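Local coordinates for putative cell adhesion protein (PDB 4H40) that probably serves as a fimbrillin-like pilus subunit of the bacterial surface, with a likely role in cell adhesion, at the interface of chains A and B. Numbering follows the deposited sequence. Chains: chain A/B, putative cell adhesion protein.

The interface of chains A and B. Residues chain A 312-316; chain B 316-319.
B:Ser318 sets its CB over one face of the A:Trp314 indole, 3.7 Å from the centroid of the six-membered ring and displaced toward its rim, a CH-pi contact at the apolar centre of this edge-to-edge strand pairing. CG of A:Trp314 sits between its own backbone N and carbonyl carbon (chi1 74°), which turns the ring so that its face meets B:Ser318 CB. On the opposite side of the sheet A:Thr313 and B:Trp319 lie side by side, pointing the same way, with the threonine CB 3.5 Å from CE3 of the indole and its hydroxyl OG1 over the ring face.

Between these packed pairs runs the antiparallel backbone ladder. B:Ser318 N donates to A:Trp314 O at 2.8 Å, and A:Trp314 N returns a bond to B:Ser318 O. That serine carbonyl is gripped twice, because A:Thr313 OG1, anti to its backbone N (chi1 -175°), also donates to it at 3.0 Å, from above the carbonyl plane. A:Asn316 N bonds to B:Asn316 O at 2.9 Å, the reverse bond being weak.

Toward the polar rim, the hydroxyl OG of B:Ser318 gives a hydrogen bond of 3.0 Å to the amide oxygen OD1 of A:Asn316, arriving in the carbonyl plane. The B:Arg317 guanidinium sets one face over the A:Trp314 carbonyl carbon, with A:Thr313 CG2 and A:Gln315 NE2 in plane at its edge; the glutamine amide is turned 67° from it. NH1 of B:Arg317 makes a weak hydrogen bond to A:Thr313 OG1.

The pairing illustrates how edge strands of identical subunits can join about a two-fold axis: the backbone ladder sets the register, and side chains pack over both sheet faces. Both segments belong to strand 310-321, near the C-terminus of each copy, and their antiparallel pairing continues a beta-sheet from one subunit to the other, in a dimer that may or may not be the biological one.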
ATOM      1  N   LEU A 312       3.347 -12.463  -4.280  1.00 59.10           N
ATOM      2  CA  LEU A 312       2.272 -11.600  -4.718  1.00 54.95           C
ATOM      3  C   LEU A 312       2.746 -10.182  -4.592  1.00 59.58           C
ATOM      4  O   LEU A 312       3.250  -9.780  -3.538  1.00 59.78           O
ATOM      5  CB  LEU A 312       0.988 -11.819  -3.920  1.00 53.05           C
ATOM      6  CG  LEU A 312      -0.275 -11.306  -4.614  1.00 55.89           C
ATOM      7  CD1 LEU A 312      -0.996 -12.419  -5.299  1.00 55.93           C
ATOM      8  CD2 LEU A 312      -1.212 -10.590  -3.633  1.00 57.79           C
ATOM      9  N   THR A 313       2.636  -9.434  -5.691  1.00 56.97           N
ATOM     10  CA  THR A 313       3.031  -8.029  -5.733  1.00 55.81           C
ATOM     11  C   THR A 313       1.881  -7.179  -6.246  1.00 55.69           C
ATOM     12  O   THR A 313       1.136  -7.582  -7.152  1.00 52.31           O
ATOM     13  CB  THR A 313       4.336  -7.827  -6.549  1.00 66.89           C
ATOM     14  OG1 THR A 313       4.765  -6.461  -6.472  1.00 61.71           O
ATOM     15  CG2 THR A 313       4.232  -8.297  -7.999  1.00 66.89           C
ATOM     16  N   TRP A 314       1.726  -6.004  -5.644  1.00 51.55           N
ATOM     17  CA  TRP A 314       0.705  -5.075  -6.088  1.00 50.16           C
ATOM     18  C   TRP A 314       1.140  -3.648  -5.826  1.00 57.65           C
ATOM     19  O   TRP A 314       2.184  -3.412  -5.213  1.00 59.59           O
ATOM     20  CB  TRP A 314      -0.649  -5.369  -5.426  1.00 47.26           C
ATOM     21  CG  TRP A 314      -0.698  -4.951  -3.996  1.00 47.86           C
ATOM     22  CD1 TRP A 314      -1.218  -3.794  -3.494  1.00 49.66           C
ATOM     23  CD2 TRP A 314      -0.170  -5.672  -2.887  1.00 49.00           C
ATOM     24  NE1 TRP A 314      -1.040  -3.747  -2.139  1.00 49.64           N
ATOM     25  CE2 TRP A 314      -0.423  -4.901  -1.730  1.00 52.65           C
ATOM     26  CE3 TRP A 314       0.447  -6.934  -2.744  1.00 51.99           C
ATOM     27  CZ2 TRP A 314      -0.073  -5.341  -0.451  1.00 53.30           C
ATOM     28  CZ3 TRP A 314       0.840  -7.347  -1.482  1.00 54.51           C
ATOM     29  CH2 TRP A 314       0.576  -6.561  -0.354  1.00 55.07           C
ATOM     30  N   GLN A 315       0.300  -2.693  -6.246  1.00 55.26           N
ATOM     31  CA  GLN A 315       0.545  -1.280  -6.059  1.00 55.81           C
ATOM     32  C   GLN A 315      -0.513  -0.689  -5.124  1.00 55.70           C
ATOM     33  O   GLN A 315      -1.712  -0.942  -5.273  1.00 52.43           O
ATOM     34  CB  GLN A 315       0.582  -0.574  -7.439  1.00 58.52           C
ATOM     35  CG  GLN A 315       1.038   0.907  -7.434  1.00 91.38           C
ATOM     36  CD  GLN A 315       2.448   1.168  -7.923  1.00111.66           C
ATOM     37  OE1 GLN A 315       3.171   2.022  -7.383  1.00104.20           O
ATOM     38  NE2 GLN A 315       2.856   0.490  -8.989  1.00110.63           N
ATOM     39  N   ASN A 316      -0.039   0.034  -4.100  1.00 53.74           N
ATOM     40  CA  ASN A 316      -0.905   0.765  -3.169  1.00 52.45           C
ATOM     41  C   ASN A 316      -1.146   2.146  -3.683  1.00 56.74           C
ATOM     42  O   ASN A 316      -0.216   2.783  -4.185  1.00 58.42           O
ATOM     43  CB  ASN A 316      -0.289   0.901  -1.776  1.00 53.10           C
ATOM     44  CG  ASN A 316      -0.020  -0.391  -1.116  1.00 73.75           C
ATOM     45  OD1 ASN A 316       1.136  -0.847  -1.106  1.00 66.73           O
ATOM     46  ND2 ASN A 316      -1.099  -1.028  -0.623  1.00 55.25           N
TER
ATOM     47  N   ASN B 316       3.112   3.042  -3.852  1.00 46.28           N
ATOM     48  CA  ASN B 316       4.284   2.250  -3.595  1.00 45.07           C
ATOM     49  C   ASN B 316       3.955   0.809  -3.937  1.00 51.68           C
ATOM     50  O   ASN B 316       2.798   0.390  -3.814  1.00 53.15           O
ATOM     51  CB  ASN B 316       4.752   2.417  -2.138  1.00 50.74           C
ATOM     52  CG  ASN B 316       4.018   1.575  -1.132  1.00 64.29           C
ATOM     53  OD1 ASN B 316       2.806   1.686  -0.958  1.00 55.48           O
ATOM     54  ND2 ASN B 316       4.741   0.656  -0.503  1.00 53.00           N
ATOM     55  N   ARG B 317       4.967   0.061  -4.401  1.00 49.56           N
ATOM     56  CA  ARG B 317       4.819  -1.350  -4.739  1.00 51.03           C
ATOM     57  C   ARG B 317       5.011  -2.160  -3.467  1.00 54.56           C
ATOM     58  O   ARG B 317       5.874  -1.825  -2.664  1.00 51.07           O
ATOM     59  CB  ARG B 317       5.819  -1.763  -5.842  1.00 49.69           C
ATOM     60  CG  ARG B 317       5.573  -3.148  -6.445  1.00 53.12           C
ATOM     61  CD  ARG B 317       5.732  -3.140  -7.944  1.00 59.63           C
ATOM     62  NE  ARG B 317       4.473  -2.792  -8.601  1.00 77.43           N
ATOM     63  CZ  ARG B 317       3.588  -3.683  -9.039  1.00 97.61           C
ATOM     64  NH1 ARG B 317       3.834  -4.982  -8.931  1.00 89.03           N
ATOM     65  NH2 ARG B 317       2.459  -3.281  -9.603  1.00 90.39           N
ATOM     66  N   SER B 318       4.200  -3.211  -3.279  1.00 54.71           N
ATOM     67  CA  SER B 318       4.307  -4.091  -2.121  1.00 55.76           C
ATOM     68  C   SER B 318       4.449  -5.566  -2.577  1.00 64.93           C
ATOM     69  O   SER B 318       3.929  -5.928  -3.626  1.00 65.97           O
ATOM     70  CB  SER B 318       3.112  -3.893  -1.196  1.00 59.42           C
ATOM     71  OG  SER B 318       3.323  -2.755  -0.374  1.00 65.34           O
ATOM     72  N   TRP B 319       5.224  -6.380  -1.827  1.00 64.62           N
ATOM     73  CA  TRP B 319       5.539  -7.794  -2.115  1.00 66.84           C
ATOM     74  C   TRP B 319       5.212  -8.602  -0.862  1.00 70.82           C
ATOM     75  O   TRP B 319       5.563  -8.142   0.228  1.00 69.52           O
ATOM     76  CB  TRP B 319       7.059  -7.980  -2.534  1.00 64.96           C
ATOM     77  CG  TRP B 319       7.591  -6.935  -3.495  1.00 65.38           C
ATOM     78  CD1 TRP B 319       7.866  -5.628  -3.205  1.00 66.36           C
ATOM     79  CD2 TRP B 319       7.818  -7.082  -4.913  1.00 66.66           C
ATOM     80  NE1 TRP B 319       8.227  -4.947  -4.350  1.00 65.41           N
ATOM     81  CE2 TRP B 319       8.196  -5.810  -5.413  1.00 68.88           C
ATOM     82  CE3 TRP B 319       7.757  -8.170  -5.809  1.00 70.96           C
ATOM     83  CZ2 TRP B 319       8.485  -5.589  -6.769  1.00 69.21           C
ATOM     84  CZ3 TRP B 319       8.010  -7.943  -7.162  1.00 73.70           C
ATOM     85  CH2 TRP B 319       8.367  -6.667  -7.631  1.00 72.65           C
TER